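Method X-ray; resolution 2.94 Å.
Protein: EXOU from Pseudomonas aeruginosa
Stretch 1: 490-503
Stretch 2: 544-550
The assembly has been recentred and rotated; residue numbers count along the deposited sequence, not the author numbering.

Stretch 1, residues 490-503: AFTELTVAIVSANG
Stretch 2, residues 544-550: VDHQQLL

Two helical segments of one chain cross obliquely, their axes 9.6 Å apart at closest approach and their N-to-C directions 69° apart. Residues 490-502 belong to a helix that begins earlier in the chain, while stretch 2 lies in a helix that continues beyond Leu550. The register is set where Thr495 CA lies 6.5 Å from Asp545 CA. The contact buries 443 Å² summed over both sides, and its rule is reciprocal packing: His546 enters a pocket on the first helix and Ile498 enters one on the second.

Ala490 is out of reach, but its carbonyl accepts a regular helical bond from Leu494 N at 2.9 Å to Ala490 O. Phe491 makes the first contact. Its CB points sideways; chi1 at -83° (m) and chi2 at -45° then place CD1 3.8 Å from His546 CE1. The two rings meet obliquely, centroids 5.7 Å apart and planes at 48°. Phe491 O approaches the edge of the imidazole, 3.5 Å from His546 NE2. Thr492, in the m rotamer, points away, and Glu493, extended with chi1 and chi2 both t, is out of reach.

Leu494 points toward the second helix with chi1 t and chi2 p, bringing CD2 to 4.1 Å from His546 NE2. One turn on from Phe491, Thr495 adopts m, which folds OG1 back to donate a 2.7 Å hydrogen bond to Phe491 O. The same OG1 lies 3.2 Å from His546 NE2, a close polar approach whose geometry leaves its nature open. Thr495 CG2, meanwhile, sits 3.3 Å from Asp545 OD2. The histidine reaches this pocket of Phe491, Leu494, Thr495 and Ile498 with chi1 at -70° (m) and chi2 at 170°; its CB points sideways, but its end comes nearer.

Val496 points away and Ala497 is out of reach. Ile498 is the knob of the first helix, pointing toward its partner with chi1 at -68° (m) and chi2 at 157° (t), among Asp545, His546, Gln548 and Leu549. Its CD1 lies 3.2 Å from Asp545 O, 4.0 Å from Leu549 CB and 4.1 Å from His546 CD2, near the plane of the imidazole at its edge. Leu549 backs this site with chi1 at 162° (t) and chi2 at 85° (p).

Val499, chi1 t, points sideways, and its CG2 lies 3.3 Å from Asp545 OD2. Asp545 points toward the first helix with chi1 at -75° (m), so its carboxylate meets methyl groups of both Thr495 and Val499. Ser500 (p) turns inward to its own backbone, OG donating to Ala497 O at 3.3 Å, and Ala501 points toward the partner without touching it. Asn502 (m) is poorly ordered; it and Gln548, extended with chi1 and chi2 both t, point toward each other's helices at the exposed margin. Gly503, phi/psi -33/-45, makes no contact with the second stretch; its N makes a weak 3.4 Å hydrogen bond to Val499 O.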

# COMPACT_ATOMS: atom_id res chain seq x y z
N ALA B 490 -26.64 -48.55 -11.30
CA ALA B 490 -27.34 -47.49 -12.03
C ALA B 490 -26.50 -46.92 -13.14
O ALA B 490 -27.04 -46.49 -14.15
CB ALA B 490 -27.72 -46.39 -11.10
N PHE B 491 -25.19 -46.93 -12.96
CA PHE B 491 -24.27 -46.43 -13.94
C PHE B 491 -24.12 -47.37 -15.12
O PHE B 491 -23.93 -46.92 -16.25
CB PHE B 491 -22.94 -46.24 -13.32
CG PHE B 491 -22.80 -44.96 -12.57
CD1 PHE B 491 -23.24 -43.77 -13.11
CD2 PHE B 491 -22.12 -44.93 -11.38
CE1 PHE B 491 -23.03 -42.57 -12.45
CE2 PHE B 491 -21.88 -43.74 -10.72
CZ PHE B 491 -22.36 -42.57 -11.24
N THR B 492 -24.19 -48.67 -14.87
CA THR B 492 -24.24 -49.61 -15.99
C THR B 492 -25.58 -49.48 -16.72
O THR B 492 -25.65 -49.52 -17.97
CB THR B 492 -24.09 -51.05 -15.50
OG1 THR B 492 -22.79 -51.21 -14.92
CG2 THR B 492 -24.29 -52.05 -16.63
N GLU B 493 -26.64 -49.34 -15.92
CA GLU B 493 -28.01 -49.36 -16.42
C GLU B 493 -28.18 -48.17 -17.38
O GLU B 493 -28.71 -48.30 -18.49
CB GLU B 493 -28.99 -49.32 -15.24
CG GLU B 493 -30.46 -49.20 -15.60
CD GLU B 493 -31.38 -49.02 -14.37
OE1 GLU B 493 -30.92 -49.26 -13.22
OE2 GLU B 493 -32.57 -48.63 -14.55
N LEU B 494 -27.59 -47.04 -16.98
CA LEU B 494 -27.54 -45.85 -17.79
C LEU B 494 -26.71 -46.01 -19.04
O LEU B 494 -26.96 -45.35 -20.02
CB LEU B 494 -26.97 -44.70 -16.98
CG LEU B 494 -26.80 -43.36 -17.69
CD1 LEU B 494 -28.15 -42.80 -18.09
CD2 LEU B 494 -26.07 -42.38 -16.77
N THR B 495 -25.69 -46.85 -18.99
CA THR B 495 -24.79 -47.03 -20.14
C THR B 495 -25.45 -47.90 -21.21
O THR B 495 -25.29 -47.64 -22.42
CB THR B 495 -23.45 -47.63 -19.71
OG1 THR B 495 -22.89 -46.78 -18.71
CG2 THR B 495 -22.51 -47.69 -20.86
N VAL B 496 -26.20 -48.90 -20.76
CA VAL B 496 -27.02 -49.72 -21.66
C VAL B 496 -28.00 -48.87 -22.42
O VAL B 496 -28.29 -49.14 -23.56
CB VAL B 496 -27.84 -50.74 -20.86
CG1 VAL B 496 -28.80 -51.48 -21.76
CG2 VAL B 496 -26.92 -51.67 -20.13
N ALA B 497 -28.54 -47.86 -21.75
CA ALA B 497 -29.46 -46.93 -22.37
C ALA B 497 -28.77 -46.08 -23.47
O ALA B 497 -29.13 -46.19 -24.67
CB ALA B 497 -30.06 -46.04 -21.30
N ILE B 498 -27.78 -45.30 -23.08
CA ILE B 498 -27.00 -44.55 -24.02
C ILE B 498 -26.65 -45.39 -25.25
O ILE B 498 -26.86 -44.93 -26.36
CB ILE B 498 -25.70 -43.94 -23.42
CG1 ILE B 498 -26.02 -42.84 -22.42
CG2 ILE B 498 -24.86 -43.29 -24.50
CD1 ILE B 498 -24.90 -42.63 -21.46
N VAL B 499 -26.14 -46.61 -25.06
CA VAL B 499 -25.67 -47.42 -26.21
C VAL B 499 -26.81 -47.87 -27.12
O VAL B 499 -26.75 -47.67 -28.33
CB VAL B 499 -24.78 -48.63 -25.79
CG1 VAL B 499 -24.57 -49.58 -26.96
CG2 VAL B 499 -23.42 -48.17 -25.26
N SER B 500 -27.86 -48.44 -26.53
CA SER B 500 -29.01 -48.93 -27.31
C SER B 500 -29.77 -47.82 -28.02
O SER B 500 -30.55 -48.07 -28.94
CB SER B 500 -29.98 -49.68 -26.41
OG SER B 500 -30.84 -48.75 -25.77
N ALA B 501 -29.56 -46.58 -27.57
CA ALA B 501 -30.13 -45.39 -28.21
C ALA B 501 -29.40 -45.02 -29.53
O ALA B 501 -30.04 -44.59 -30.51
CB ALA B 501 -30.12 -44.23 -27.23
N ASN B 502 -28.08 -45.16 -29.53
CA ASN B 502 -27.31 -45.13 -30.75
C ASN B 502 -27.83 -46.14 -31.75
O ASN B 502 -27.72 -45.93 -32.95
CB ASN B 502 -25.84 -45.41 -30.46
CG ASN B 502 -25.31 -44.58 -29.32
OD1 ASN B 502 -25.96 -43.64 -28.86
ND2 ASN B 502 -24.11 -44.92 -28.84
N GLY B 503 -28.38 -47.25 -31.26
CA GLY B 503 -29.18 -48.15 -32.09
C GLY B 503 -29.95 -47.40 -33.18
O GLY B 503 -29.96 -47.81 -34.34
N VAL B 544 -16.23 -43.08 -22.46
CA VAL B 544 -16.82 -42.57 -23.72
C VAL B 544 -18.35 -42.36 -23.76
O VAL B 544 -18.84 -41.49 -24.50
CB VAL B 544 -16.47 -43.48 -24.93
CG1 VAL B 544 -17.02 -42.88 -26.21
CG2 VAL B 544 -14.98 -43.67 -25.07
N ASP B 545 -19.10 -43.21 -23.06
CA ASP B 545 -20.56 -43.22 -23.19
C ASP B 545 -21.22 -42.18 -22.33
O ASP B 545 -22.18 -41.54 -22.73
CB ASP B 545 -21.10 -44.58 -22.82
CG ASP B 545 -20.86 -45.59 -23.89
OD1 ASP B 545 -20.55 -45.17 -25.03
OD2 ASP B 545 -20.95 -46.80 -23.60
N HIS B 546 -20.74 -42.06 -21.12
CA HIS B 546 -21.16 -40.99 -20.29
C HIS B 546 -20.81 -39.69 -20.93
O HIS B 546 -21.69 -38.89 -21.16
CB HIS B 546 -20.56 -41.14 -18.90
CG HIS B 546 -21.14 -42.28 -18.13
ND1 HIS B 546 -20.62 -42.71 -16.96
CD2 HIS B 546 -22.25 -43.11 -18.41
CE1 HIS B 546 -21.39 -43.73 -16.48
NE2 HIS B 546 -22.38 -43.97 -17.37
N GLN B 547 -19.54 -39.49 -21.32
CA GLN B 547 -19.15 -38.25 -22.03
C GLN B 547 -20.06 -38.02 -23.24
O GLN B 547 -20.25 -36.88 -23.66
CB GLN B 547 -17.68 -38.25 -22.50
CG GLN B 547 -16.62 -38.26 -21.42
CD GLN B 547 -16.87 -37.21 -20.36
OE1 GLN B 547 -16.69 -36.03 -20.61
NE2 GLN B 547 -17.32 -37.65 -19.15
N GLN B 548 -20.60 -39.08 -23.80
CA GLN B 548 -21.38 -38.92 -25.01
C GLN B 548 -22.59 -38.12 -24.61
O GLN B 548 -23.00 -37.21 -25.32
CB GLN B 548 -21.77 -40.27 -25.64
CG GLN B 548 -22.47 -40.14 -26.99
CD GLN B 548 -22.75 -41.49 -27.70
OE1 GLN B 548 -23.69 -41.59 -28.50
NE2 GLN B 548 -21.91 -42.51 -27.43
N LEU B 549 -23.11 -38.42 -23.43
CA LEU B 549 -24.35 -37.85 -22.97
C LEU B 549 -24.16 -36.43 -22.44
O LEU B 549 -25.00 -35.58 -22.66
CB LEU B 549 -24.93 -38.70 -21.87
CG LEU B 549 -25.98 -37.98 -21.03
CD1 LEU B 549 -27.33 -38.10 -21.74
CD2 LEU B 549 -26.06 -38.55 -19.63
N LEU B 550 -23.07 -36.19 -21.70
CA LEU B 550 -22.79 -34.85 -21.20
C LEU B 550 -22.56 -33.90 -22.36
O LEU B 550 -23.01 -32.76 -22.32
CB LEU B 550 -21.59 -34.84 -20.27
CG LEU B 550 -21.47 -35.79 -19.11
CD1 LEU B 550 -20.13 -35.53 -18.44
CD2 LEU B 550 -22.52 -35.55 -18.06